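Local coordinates for protein aldolase (Escherichia coli, PDB 6VOP) that belongs to the AraD-like class II aldolase and adducin N-terminal domain family as a putative aldolase or epimerase whose own activity is not established, at residues Leu81-Leu86 against Lys94-Leu99; Tyr87-Arg92 against Asp149-Ala154; Pro198-Tyr201 against Gly205-Ala208; Ser101-Ala106 against Leu190-Gly195. The protein carries 2 engineered substitutions. All coordinates share one frame; numbering follows the deposited sequence.

In the fold
Contacts 1 and 2 form one continuous region: both use helix 80-89, their centres lie about 9 Å apart, and Phe82 and Leu86 of contact 1 pack on Leu150 of contact 2. Strand 95-99 of contact 1 is followed in the chain by helix 102-107 of contact 4, whose centre is about 23 Å from that of contact 1. Contacts 2 and 4 lie on opposite sides of the chain's centre. Contact 3, in the C-terminal tail, meets contact 4 through Ile199 and Leu194, and both touch the second subunit. His98 of contact 1 faces a vacant point together with His100 and His165, possibly an empty metal site; contact 3 stays about 22 Å from contact 1 between nearest atoms.

Contact 1: residues Leu81-Leu86 against Lys94-Leu99; sequences LFHLAL and KAVVHL
Phe82 of helix 80-89 turns the edge of its ring to the face of His98 on strand 95-99, a T-shaped pair with planes 74° apart and ring centroids separated by 5.4 Å. The far corner of the phenyl ring makes the approach, Phe82 CZ lying 3.6 Å from His98 CD2. With chi1 at 64°, CG of Phe82 sits between the backbone N and the carbonyl carbon, which swings the ring over to the strand. His83 presents a face instead. Val96 CG1 stands above it, 3.7 Å from the centroid of the His83 ring and 18° off the normal, in a CH-pi contact. The same methyl of Val96 is met by Leu86 CD1 at 3.9 Å, and the Leu86 and Val96 side chains cross at about a right angle. Polar partners fix both imidazoles: His83 ND1 is hydrogen-bonded to Ser36 OG and His83 NE2 weakly to Asn34 OD1, while His98 ND1 bonds to Pro167 O. His98 also meets the rings of His100 and His165, a trio consistent with the three-histidine metal site of AraD-like class II aldolases, although no metal is modelled here. Strand 95-99 runs between strands 33-38 and 166-171 in the mixed sheet. Helix 80-89 packs against this sheet, and helix 144-153 adjoins helix 80-89, placing Leu150 against Phe82 and Leu86.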
loop_
_atom_site.group_PDB
_atom_site.type_symbol
_atom_site.label_atom_id
_atom_site.label_comp_id
_atom_site.label_asym_id
_atom_site.label_seq_id
_atom_site.Cartn_x
_atom_site.Cartn_y
_atom_site.Cartn_z
ATOM N N LEU A 81 22.070 -15.952 13.739
ATOM C CA LEU A 81 22.487 -17.301 14.104
ATOM C C LEU A 81 22.013 -18.331 13.085
ATOM O O LEU A 81 22.765 -19.246 12.729
ATOM C CB LEU A 81 21.977 -17.649 15.501
ATOM C CG LEU A 81 22.911 -17.231 16.637
ATOM C CD1 LEU A 81 22.257 -17.467 17.988
ATOM C CD2 LEU A 81 24.238 -17.969 16.540
ATOM N N PHE A 82 20.778 -18.206 12.598
ATOM C CA PHE A 82 20.330 -19.140 11.574
ATOM C C PHE A 82 20.697 -18.695 10.165
ATOM O O PHE A 82 20.660 -19.519 9.246
ATOM C CB PHE A 82 18.815 -19.413 11.682
ATOM C CG PHE A 82 17.925 -18.217 11.447
ATOM C CD1 PHE A 82 17.676 -17.748 10.162
ATOM C CD2 PHE A 82 17.276 -17.610 12.511
ATOM C CE1 PHE A 82 16.837 -16.668 9.951
ATOM C CE2 PHE A 82 16.435 -16.534 12.307
ATOM C CZ PHE A 82 16.215 -16.061 11.024
ATOM N N HIS A 83 21.058 -17.424 9.971
ATOM C CA HIS A 83 21.682 -17.030 8.713
ATOM C C HIS A 83 22.947 -17.844 8.471
ATOM O O HIS A 83 23.147 -18.399 7.386
ATOM C CB HIS A 83 22.003 -15.535 8.725
ATOM C CG HIS A 83 20.808 -14.651 8.546
ATOM N ND1 HIS A 83 20.737 -13.683 7.568
ATOM C CD2 HIS A 83 19.640 -14.583 9.227
ATOM C CE1 HIS A 83 19.577 -13.058 7.651
ATOM N NE2 HIS A 83 18.892 -13.585 8.649
ATOM N N LEU A 84 23.804 -17.938 9.491
ATOM C CA LEU A 84 25.043 -18.696 9.365
ATOM C C LEU A 84 24.778 -20.176 9.125
ATOM O O LEU A 84 25.561 -20.841 8.437
ATOM C CB LEU A 84 25.898 -18.506 10.617
ATOM C CG LEU A 84 26.474 -17.108 10.836
ATOM C CD1 LEU A 84 26.667 -16.840 12.317
ATOM C CD2 LEU A 84 27.788 -16.957 10.090
ATOM N N ALA A 85 23.688 -20.706 9.684
ATOM C CA ALA A 85 23.344 -22.103 9.448
ATOM C C ALA A 85 23.051 -22.364 7.978
ATOM O O ALA A 85 23.392 -23.431 7.456
ATOM C CB ALA A 85 22.146 -22.501 10.310
ATOM N N LEU A 86 22.435 -21.399 7.292
ATOM C CA LEU A 86 22.122 -21.579 5.879
ATOM C C LEU A 86 23.376 -21.506 5.019
ATOM O O LEU A 86 23.523 -22.273 4.061
ATOM C CB LEU A 86 21.103 -20.534 5.435
ATOM C CG LEU A 86 19.773 -20.586 6.186
ATOM C CD1 LEU A 86 18.928 -19.359 5.878
ATOM C CD2 LEU A 86 19.023 -21.864 5.846
ATOM N N LYS A 94 24.127 -17.071 -1.076
ATOM C CA LYS A 94 24.983 -15.901 -0.941
ATOM C C LYS A 94 24.295 -14.727 -0.260
ATOM O O LYS A 94 24.936 -13.688 -0.060
ATOM C CB LYS A 94 25.499 -15.456 -2.316
ATOM C CG LYS A 94 26.176 -16.556 -3.111
ATOM C CD LYS A 94 27.443 -17.038 -2.430
ATOM C CE LYS A 94 28.183 -18.034 -3.311
ATOM N NZ LYS A 94 29.459 -18.485 -2.690
ATOM N N ALA A 95 23.019 -14.854 0.096
ATOM C CA ALA A 95 22.294 -13.785 0.767
ATOM C C ALA A 95 21.021 -14.360 1.368
ATOM O O ALA A 95 20.406 -15.265 0.799
ATOM C CB ALA A 95 21.960 -12.635 -0.188
ATOM N N VAL A 96 20.637 -13.825 2.524
ATOM C CA VAL A 96 19.459 -14.279 3.251
ATOM C C VAL A 96 18.587 -13.072 3.562
ATOM O O VAL A 96 19.068 -12.082 4.126
ATOM C CB VAL A 96 19.836 -15.021 4.547
ATOM C CG1 VAL A 96 18.582 -15.490 5.271
ATOM C CG2 VAL A 96 20.757 -16.195 4.244
ATOM N N VAL A 97 17.311 -13.153 3.193
ATOM C CA VAL A 97 16.328 -12.113 3.472
ATOM C C VAL A 97 15.281 -12.702 4.408
ATOM O O VAL A 97 14.635 -13.704 4.074
ATOM C CB VAL A 97 15.681 -11.575 2.186
ATOM C CG1 VAL A 97 14.510 -10.663 2.520
ATOM C CG2 VAL A 97 16.708 -10.841 1.343
ATOM N N HIS A 98 15.116 -12.086 5.577
ATOM C CA HIS A 98 14.164 -12.547 6.583
ATOM C C HIS A 98 13.283 -11.373 6.987
ATOM O O HIS A 98 13.760 -10.421 7.613
ATOM C CB HIS A 98 14.882 -13.137 7.797
ATOM C CG HIS A 98 13.982 -13.381 8.969
ATOM N ND1 HIS A 98 12.721 -13.920 8.838
ATOM C CD2 HIS A 98 14.163 -13.162 10.293
ATOM C CE1 HIS A 98 12.162 -14.021 10.031
ATOM N NE2 HIS A 98 13.016 -13.568 10.931
ATOM N N LEU A 99 12.004 -11.442 6.627
ATOM C CA LEU A 99 11.029 -10.422 6.970
ATOM C C LEU A 99 9.779 -11.088 7.527
ATOM O O LEU A 99 9.540 -12.277 7.312
ATOM C CB LEU A 99 10.661 -9.558 5.756
ATOM C CG LEU A 99 11.799 -8.822 5.048
ATOM C CD1 LEU A 99 11.267 -8.056 3.851
ATOM C CD2 LEU A 99 12.504 -7.887 6.012
#

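Contact 2: residues Tyr87-Arg92 against Asp149-Ala154; sequences YRNNPR and DLAELA
Asn89, near the end of helix 80-89, reaches across to Ala151 and Ala154 at the end of helix 144-153. Its CB rests against two atoms, Ala154 CB at 3.7 Å and the carbonyl oxygen of Ala151 at 3.6 Å. One atom further out, Asn89 CG remains beside that carbonyl, 3.5 Å from Ala151 O. At the tip the amide divides its roles. Asn89 OD1 lies near Ala151 O, where two acceptors can form no hydrogen bond with each other, whereas Asn89 ND2 packs on the methyl of Ala151, 3.5 Å from its CB. The donor is used within its own helix, since ND2 bonds to the carbonyl oxygen of Ala85. CG stands beside the backbone N, anti to the carbonyl carbon (chi1 -71°), and this brings the amide alongside Ala151 while ND2 reaches back to the preceding turn. Asn90 continues the contact at the carbonyl of Ala154. Its CB is 3.4 Å from Ala154 O, and although Asn90 ND2 also comes near that oxygen, the angle is too poor for a hydrogen bond. Asn90 OD1 instead accepts a weak bond from Arg92 N at 3.3 Å, closing an Asx turn around Pro91, and Arg92 NH2 bonds weakly to Ala155 O. The two helices approach each other near their C-terminal ends, through small side chains and the Asn89 amide. Along the same interface Ala151 touches Ala85, Ala154 touches Leu86, and Leu150 is inserted between helix 80-89 and strands 135-136 and 159-162.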
loop_
_atom_site.group_PDB
_atom_site.type_symbol
_atom_site.label_atom_id
_atom_site.label_comp_id
_atom_site.label_asym_id
_atom_site.label_seq_id
_atom_site.Cartn_x
_atom_site.Cartn_y
_atom_site.Cartn_z
ATOM N N TYR A 87 24.289 -20.589 5.341
ATOM C CA TYR A 87 25.526 -20.485 4.574
ATOM C C TYR A 87 26.404 -21.714 4.758
ATOM O O TYR A 87 27.081 -22.137 3.813
ATOM C CB TYR A 87 26.294 -19.224 4.973
ATOM C CG TYR A 87 25.599 -17.926 4.627
ATOM C CD1 TYR A 87 25.318 -17.593 3.307
ATOM C CD2 TYR A 87 25.239 -17.026 5.619
ATOM C CE1 TYR A 87 24.686 -16.402 2.989
ATOM C CE2 TYR A 87 24.604 -15.835 5.311
ATOM C CZ TYR A 87 24.333 -15.527 3.996
ATOM O OH TYR A 87 23.705 -14.340 3.692
ATOM N N ARG A 88 26.405 -22.302 5.953
ATOM C CA ARG A 88 27.258 -23.446 6.242
ATOM C C ARG A 88 26.746 -24.747 5.638
ATOM O O ARG A 88 27.483 -25.739 5.635
ATOM C CB ARG A 88 27.411 -23.617 7.755
ATOM C CG ARG A 88 28.333 -22.601 8.406
ATOM C CD ARG A 88 28.764 -23.056 9.787
ATOM N NE ARG A 88 27.739 -22.805 10.794
ATOM C CZ ARG A 88 27.741 -21.765 11.620
ATOM N NH1 ARG A 88 28.717 -20.869 11.560
ATOM N NH2 ARG A 88 26.766 -21.619 12.508
ATOM N N ASN A 89 25.511 -24.774 5.133
ATOM C CA ASN A 89 24.932 -25.995 4.587
ATOM C C ASN A 89 24.447 -25.827 3.155
ATOM O O ASN A 89 23.795 -26.734 2.622
ATOM C CB ASN A 89 23.789 -26.484 5.479
ATOM C CG ASN A 89 24.286 -27.046 6.797
ATOM O OD1 ASN A 89 24.507 -28.251 6.927
ATOM N ND2 ASN A 89 24.474 -26.172 7.780
ATOM N N ASN A 90 24.747 -24.699 2.520
ATOM C CA ASN A 90 24.416 -24.481 1.112
ATOM C C ASN A 90 25.460 -23.534 0.541
ATOM O O ASN A 90 25.427 -22.323 0.807
ATOM C CB ASN A 90 23.007 -23.923 0.931
ATOM C CG ASN A 90 22.574 -23.902 -0.521
ATOM O OD1 ASN A 90 23.279 -24.401 -1.396
ATOM N ND2 ASN A 90 21.406 -23.326 -0.784
ATOM N N PRO A 91 26.409 -24.048 -0.244
ATOM C CA PRO A 91 27.456 -23.172 -0.793
ATOM C C PRO A 91 26.941 -22.189 -1.828
ATOM O O PRO A 91 27.629 -21.199 -2.109
ATOM C CB PRO A 91 28.451 -24.162 -1.410
ATOM C CG PRO A 91 27.612 -25.342 -1.772
ATOM C CD PRO A 91 26.548 -25.439 -0.708
ATOM N N ARG A 92 25.761 -22.425 -2.399
ATOM C CA ARG A 92 25.184 -21.519 -3.381
ATOM C C ARG A 92 24.360 -20.407 -2.747
ATOM O O ARG A 92 23.914 -19.503 -3.462
ATOM C CB ARG A 92 24.320 -22.298 -4.377
ATOM C CG ARG A 92 25.123 -23.097 -5.393
ATOM C CD ARG A 92 24.446 -24.418 -5.725
ATOM N NE ARG A 92 24.312 -25.278 -4.552
ATOM C CZ ARG A 92 23.150 -25.718 -4.077
ATOM N NH1 ARG A 92 22.015 -25.374 -4.671
ATOM N NH2 ARG A 92 23.123 -26.497 -3.003
ATOM N N ASP A 149 17.101 -26.661 12.512
ATOM C CA ASP A 149 16.181 -27.150 11.492
ATOM C C ASP A 149 16.507 -26.558 10.129
ATOM O O ASP A 149 16.485 -27.266 9.115
ATOM C CB ASP A 149 14.740 -26.828 11.886
ATOM C CG ASP A 149 14.282 -27.604 13.102
ATOM O OD1 ASP A 149 14.993 -28.545 13.513
ATOM O OD2 ASP A 149 13.213 -27.268 13.652
ATOM N N LEU A 150 16.814 -25.258 10.084
ATOM C CA LEU A 150 17.152 -24.621 8.816
ATOM C C LEU A 150 18.425 -25.203 8.222
ATOM O O LEU A 150 18.574 -25.244 6.995
ATOM C CB LEU A 150 17.292 -23.110 9.005
ATOM C CG LEU A 150 15.980 -22.325 9.065
ATOM C CD1 LEU A 150 16.242 -20.870 9.395
ATOM C CD2 LEU A 150 15.225 -22.448 7.753
ATOM N N ALA A 151 19.350 -25.663 9.066
ATOM C CA ALA A 151 20.555 -26.304 8.553
ATOM C C ALA A 151 20.243 -27.647 7.905
ATOM O O ALA A 151 20.963 -28.075 6.996
ATOM C CB ALA A 151 21.582 -26.480 9.672
ATOM N N GLU A 152 19.180 -28.322 8.350
ATOM C CA GLU A 152 18.830 -29.610 7.757
ATOM C C GLU A 152 18.231 -29.432 6.368
ATOM O O GLU A 152 18.461 -30.257 5.477
ATOM C CB GLU A 152 17.858 -30.365 8.665
ATOM C CG GLU A 152 18.368 -30.610 10.075
ATOM C CD GLU A 152 19.171 -31.893 10.200
ATOM O OE1 GLU A 152 19.500 -32.502 9.159
ATOM O OE2 GLU A 152 19.470 -32.294 11.346
ATOM N N LEU A 153 17.466 -28.364 6.163
ATOM C CA LEU A 153 16.774 -28.125 4.905
ATOM C C LEU A 153 17.531 -27.189 3.973
ATOM O O LEU A 153 17.045 -26.906 2.874
ATOM C CB LEU A 153 15.378 -27.557 5.177
ATOM C CG LEU A 153 14.488 -28.348 6.138
ATOM C CD1 LEU A 153 13.382 -27.461 6.686
ATOM C CD2 LEU A 153 13.903 -29.574 5.451
ATOM N N ALA A 154 18.710 -26.710 4.377
ATOM C CA ALA A 154 19.392 -25.681 3.601
ATOM C C ALA A 154 19.951 -26.220 2.290
ATOM O O ALA A 154 20.008 -25.485 1.297
ATOM C CB ALA A 154 20.513 -25.053 4.429
#

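Contact 3: residues Pro198-Tyr201 against Gly205-Ala208; sequences PIRY and GEIA
The irregular backbone carrying Arg200 and the short helix carrying Glu206 stay well apart, their nearest CA atoms, those of Tyr201 and Glu206, being 9.5 Å from each other. A single surface salt bridge spans the gap and ties the loop after helix 174-194 to helix 204-208 in the C-terminal tail. The two side chains come from opposite directions: Glu206 is extended beyond CG, while Arg200 bends at chi2 and chi3 to bring its guanidinium to the carboxylate. Contact is made at the guanidinium edge, with the flat groups turned 66° against each other, and one nitrogen holds one oxygen in place of a paired, two-bond arrangement. Glu206 OE2 also accepts from Thr203 N, just before the helix, so this oxygen receives two donors. The second subunit lies alongside, its Tyr138 packing on both Arg200 and Glu206 and its Asn164 ND2 bonding to Arg200 O. Within the bridge, Arg200 NH2 donates to Glu206 OE2 at 2.8 Å with an N-H...O angle of 158°, meeting the oxygen on its syn side, 20° out of the carboxylate plane.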
loop_
_atom_site.group_PDB
_atom_site.type_symbol
_atom_site.label_atom_id
_atom_site.label_comp_id
_atom_site.label_asym_id
_atom_site.label_seq_id
_atom_site.Cartn_x
_atom_site.Cartn_y
_atom_site.Cartn_z
ATOM N N PRO A 198 -12.999 -21.292 -6.900
ATOM C CA PRO A 198 -12.397 -22.391 -7.668
ATOM C C PRO A 198 -11.170 -21.943 -8.448
ATOM O O PRO A 198 -11.285 -21.318 -9.508
ATOM C CB PRO A 198 -13.532 -22.836 -8.599
ATOM C CG PRO A 198 -14.453 -21.661 -8.675
ATOM C CD PRO A 198 -14.375 -20.998 -7.335
ATOM N N ILE A 199 -9.990 -22.262 -7.925
ATOM C CA ILE A 199 -8.722 -21.878 -8.534
ATOM C C ILE A 199 -8.341 -22.906 -9.587
ATOM O O ILE A 199 -8.569 -24.110 -9.413
ATOM C CB ILE A 199 -7.622 -21.748 -7.464
ATOM C CG1 ILE A 199 -8.104 -20.874 -6.307
ATOM C CG2 ILE A 199 -6.347 -21.175 -8.064
ATOM C CD1 ILE A 199 -7.175 -20.885 -5.119
ATOM N N ARG A 200 -7.760 -22.433 -10.690
ATOM C CA ARG A 200 -7.202 -23.312 -11.714
ATOM C C ARG A 200 -5.731 -23.531 -11.384
ATOM O O ARG A 200 -4.846 -22.821 -11.864
ATOM C CB ARG A 200 -7.384 -22.722 -13.106
ATOM C CG ARG A 200 -7.168 -23.729 -14.225
ATOM C CD ARG A 200 -6.433 -23.114 -15.401
ATOM N NE ARG A 200 -4.985 -23.119 -15.212
ATOM C CZ ARG A 200 -4.180 -24.096 -15.621
ATOM N NH1 ARG A 200 -4.680 -25.155 -16.242
ATOM N NH2 ARG A 200 -2.874 -24.015 -15.408
ATOM N N TYR A 201 -5.470 -24.524 -10.540
ATOM C CA TYR A 201 -4.102 -24.851 -10.169
ATOM C C TYR A 201 -3.340 -25.396 -11.371
ATOM O O TYR A 201 -3.919 -25.976 -12.294
ATOM C CB TYR A 201 -4.083 -25.881 -9.039
ATOM C CG TYR A 201 -4.602 -25.378 -7.708
ATOM C CD1 TYR A 201 -3.774 -24.682 -6.837
ATOM C CD2 TYR A 201 -5.915 -25.614 -7.317
ATOM C CE1 TYR A 201 -4.242 -24.227 -5.617
ATOM C CE2 TYR A 201 -6.391 -25.163 -6.097
ATOM C CZ TYR A 201 -5.550 -24.470 -5.252
ATOM O OH TYR A 201 -6.014 -24.016 -4.038
ATOM N N GLY A 205 1.721 -31.952 -14.815
ATOM C CA GLY A 205 2.546 -31.817 -16.002
ATOM C C GLY A 205 3.058 -30.404 -16.201
ATOM O O GLY A 205 4.202 -30.201 -16.616
ATOM N N GLU A 206 2.219 -29.405 -15.912
ATOM C CA GLU A 206 2.654 -28.019 -16.053
ATOM C C GLU A 206 3.695 -27.648 -15.005
ATOM O O GLU A 206 4.505 -26.741 -15.233
ATOM C CB GLU A 206 1.448 -27.084 -15.976
ATOM C CG GLU A 206 0.337 -27.452 -16.946
ATOM C CD GLU A 206 -0.891 -26.575 -16.798
ATOM O OE1 GLU A 206 -1.440 -26.141 -17.831
ATOM O OE2 GLU A 206 -1.308 -26.321 -15.650
ATOM N N ILE A 207 3.697 -28.337 -13.860
ATOM C CA ILE A 207 4.725 -28.102 -12.851
ATOM C C ILE A 207 6.059 -28.688 -13.303
ATOM O O ILE A 207 7.114 -28.063 -13.136
ATOM C CB ILE A 207 4.283 -28.680 -11.493
ATOM C CG1 ILE A 207 3.045 -27.953 -10.966
ATOM C CG2 ILE A 207 5.408 -28.597 -10.476
ATOM C CD1 ILE A 207 2.452 -28.593 -9.725
ATOM N N ALA A 208 6.033 -29.891 -13.889
ATOM C CA ALA A 208 7.265 -30.560 -14.298
ATOM C C ALA A 208 7.999 -29.795 -15.394
ATOM O O ALA A 208 9.228 -29.885 -15.491
ATOM C CB ALA A 208 6.960 -31.985 -14.764
#

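Contact 4: residues Ser101-Ala106 against Leu190-Gly195; sequences STWSTA and LIFILG
Phe192 of helix 174-194 lies across Trp103 and Ala106 of helix 102-107, a small helix-helix contact in which a single aromatic side chain meets two residues one turn apart. Near its base, Phe192 CB touches the rim of the indole, 3.6 Å from Trp103 CZ3 and close to the indole plane. The rings themselves meet obliquely, with planes 47° apart and the centroids of the Trp103 six-membered ring and Phe192 6.0 Å from each other. Further out, Phe192 CZ reaches the methyl of Ala106, 3.9 Å from its CB. Phe192 chi1, -70°, sets CG anti to the carbonyl carbon and directs the ring along helix 102-107 toward Ala106. Beyond this apolar shell, Glu185 of the longer helix holds the start of the shorter one: its OE2 accepts from Trp103 N, and its OE1 is hydrogen-bonded to Ser104 OG. The third subunit packs against the same helices: its Ile193 lies on Trp103, and its Glu186 OE1 is hydrogen-bonded to Thr102 OG1, so the contact forms part of the assembly interface. The first turn of helix 102-107 is secured at Ser101 O, which takes two donors from one residue: Thr105 N at 2.9 Å, and Thr105 OG1 at 2.6 Å from above the carbonyl plane, 41° out of it.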
loop_
_atom_site.group_PDB
_atom_site.type_symbol
_atom_site.label_atom_id
_atom_site.label_comp_id
_atom_site.label_asym_id
_atom_site.label_seq_id
_atom_site.Cartn_x
_atom_site.Cartn_y
_atom_site.Cartn_z
ATOM N N SER A 101 6.676 -10.328 6.595
ATOM C CA SER A 101 5.695 -9.766 5.679
ATOM C C SER A 101 4.309 -10.335 5.956
ATOM O O SER A 101 4.154 -11.492 6.360
ATOM C CB SER A 101 6.102 -10.039 4.235
ATOM O OG SER A 101 7.505 -9.944 4.081
ATOM N N THR A 102 3.297 -9.502 5.698
ATOM C CA THR A 102 1.947 -9.748 6.196
ATOM C C THR A 102 1.415 -11.104 5.746
ATOM O O THR A 102 1.044 -11.946 6.572
ATOM C CB THR A 102 1.016 -8.625 5.733
ATOM O OG1 THR A 102 1.569 -7.355 6.099
ATOM C CG2 THR A 102 -0.350 -8.772 6.374
ATOM N N TRP A 103 1.377 -11.339 4.435
ATOM C CA TRP A 103 0.669 -12.504 3.917
ATOM C C TRP A 103 1.455 -13.797 4.093
ATOM O O TRP A 103 0.852 -14.859 4.282
ATOM C CB TRP A 103 0.316 -12.275 2.449
ATOM C CG TRP A 103 -0.431 -10.995 2.249
ATOM C CD1 TRP A 103 0.105 -9.764 2.008
ATOM C CD2 TRP A 103 -1.851 -10.813 2.297
ATOM N NE1 TRP A 103 -0.892 -8.828 1.893
ATOM C CE2 TRP A 103 -2.103 -9.445 2.066
ATOM C CE3 TRP A 103 -2.933 -11.673 2.504
ATOM C CZ2 TRP A 103 -3.391 -8.919 2.036
ATOM C CZ3 TRP A 103 -4.213 -11.146 2.474
ATOM C CH2 TRP A 103 -4.431 -9.784 2.241
ATOM N N SER A 104 2.785 -13.740 4.032
ATOM C CA SER A 104 3.574 -14.930 4.332
ATOM C C SER A 104 3.469 -15.292 5.807
ATOM O O SER A 104 3.317 -16.471 6.153
ATOM C CB SER A 104 5.031 -14.707 3.934
ATOM O OG SER A 104 5.115 -14.075 2.675
ATOM N N THR A 105 3.543 -14.288 6.687
ATOM C CA THR A 105 3.356 -14.541 8.111
ATOM C C THR A 105 1.946 -15.041 8.392
ATOM O O THR A 105 1.745 -15.898 9.262
ATOM C CB THR A 105 3.645 -13.277 8.922
ATOM O OG1 THR A 105 4.898 -12.713 8.513
ATOM C CG2 THR A 105 3.706 -13.604 10.407
ATOM N N ALA A 106 0.954 -14.521 7.664
ATOM C CA ALA A 106 -0.412 -15.006 7.828
ATOM C C ALA A 106 -0.518 -16.476 7.443
ATOM O O ALA A 106 -1.082 -17.287 8.189
ATOM C CB ALA A 106 -1.376 -14.158 6.997
ATOM N N LEU A 190 -1.877 -13.973 -2.979
ATOM C CA LEU A 190 -2.894 -14.469 -3.901
ATOM C C LEU A 190 -3.722 -15.583 -3.274
ATOM O O LEU A 190 -4.915 -15.707 -3.573
ATOM C CB LEU A 190 -2.244 -14.961 -5.191
ATOM C CG LEU A 190 -1.530 -13.896 -6.019
ATOM C CD1 LEU A 190 -1.054 -14.479 -7.339
ATOM C CD2 LEU A 190 -2.446 -12.708 -6.248
ATOM N N ILE A 191 -3.109 -16.395 -2.409
ATOM C CA ILE A 191 -3.835 -17.484 -1.760
ATOM C C ILE A 191 -5.021 -16.937 -0.977
ATOM O O ILE A 191 -6.159 -17.395 -1.134
ATOM C CB ILE A 191 -2.888 -18.296 -0.858
ATOM C CG1 ILE A 191 -1.946 -19.150 -1.708
ATOM C CG2 ILE A 191 -3.679 -19.171 0.097
ATOM C CD1 ILE A 191 -1.026 -20.032 -0.896
ATOM N N PHE A 192 -4.773 -15.938 -0.130
ATOM C CA PHE A 192 -5.851 -15.376 0.676
ATOM C C PHE A 192 -6.841 -14.588 -0.175
ATOM O O PHE A 192 -8.037 -14.557 0.140
ATOM C CB PHE A 192 -5.265 -14.504 1.788
ATOM C CG PHE A 192 -4.560 -15.290 2.858
ATOM C CD1 PHE A 192 -5.274 -15.864 3.898
ATOM C CD2 PHE A 192 -3.185 -15.468 2.816
ATOM C CE1 PHE A 192 -4.631 -16.595 4.882
ATOM C CE2 PHE A 192 -2.534 -16.197 3.798
ATOM C CZ PHE A 192 -3.259 -16.762 4.832
ATOM N N ILE A 193 -6.373 -13.962 -1.257
ATOM C CA ILE A 193 -7.270 -13.204 -2.126
ATOM C C ILE A 193 -8.212 -14.144 -2.867
ATOM O O ILE A 193 -9.421 -13.897 -2.955
ATOM C CB ILE A 193 -6.460 -12.332 -3.102
ATOM C CG1 ILE A 193 -5.902 -11.105 -2.381
ATOM C CG2 ILE A 193 -7.316 -11.912 -4.292
ATOM C CD1 ILE A 193 -4.981 -10.279 -3.234
ATOM N N LEU A 194 -7.670 -15.233 -3.414
ATOM C CA LEU A 194 -8.510 -16.205 -4.108
ATOM C C LEU A 194 -9.476 -16.880 -3.142
ATOM O O LEU A 194 -10.656 -17.065 -3.465
ATOM C CB LEU A 194 -7.634 -17.232 -4.823
ATOM C CG LEU A 194 -6.820 -16.650 -5.983
ATOM C CD1 LEU A 194 -5.728 -17.606 -6.446
ATOM C CD2 LEU A 194 -7.735 -16.278 -7.137
ATOM N N GLY A 195 -9.000 -17.242 -1.954
ATOM C CA GLY A 195 -9.889 -17.770 -0.931
ATOM C C GLY A 195 -10.534 -19.076 -1.355
ATOM O O GLY A 195 -9.872 -19.993 -1.854
#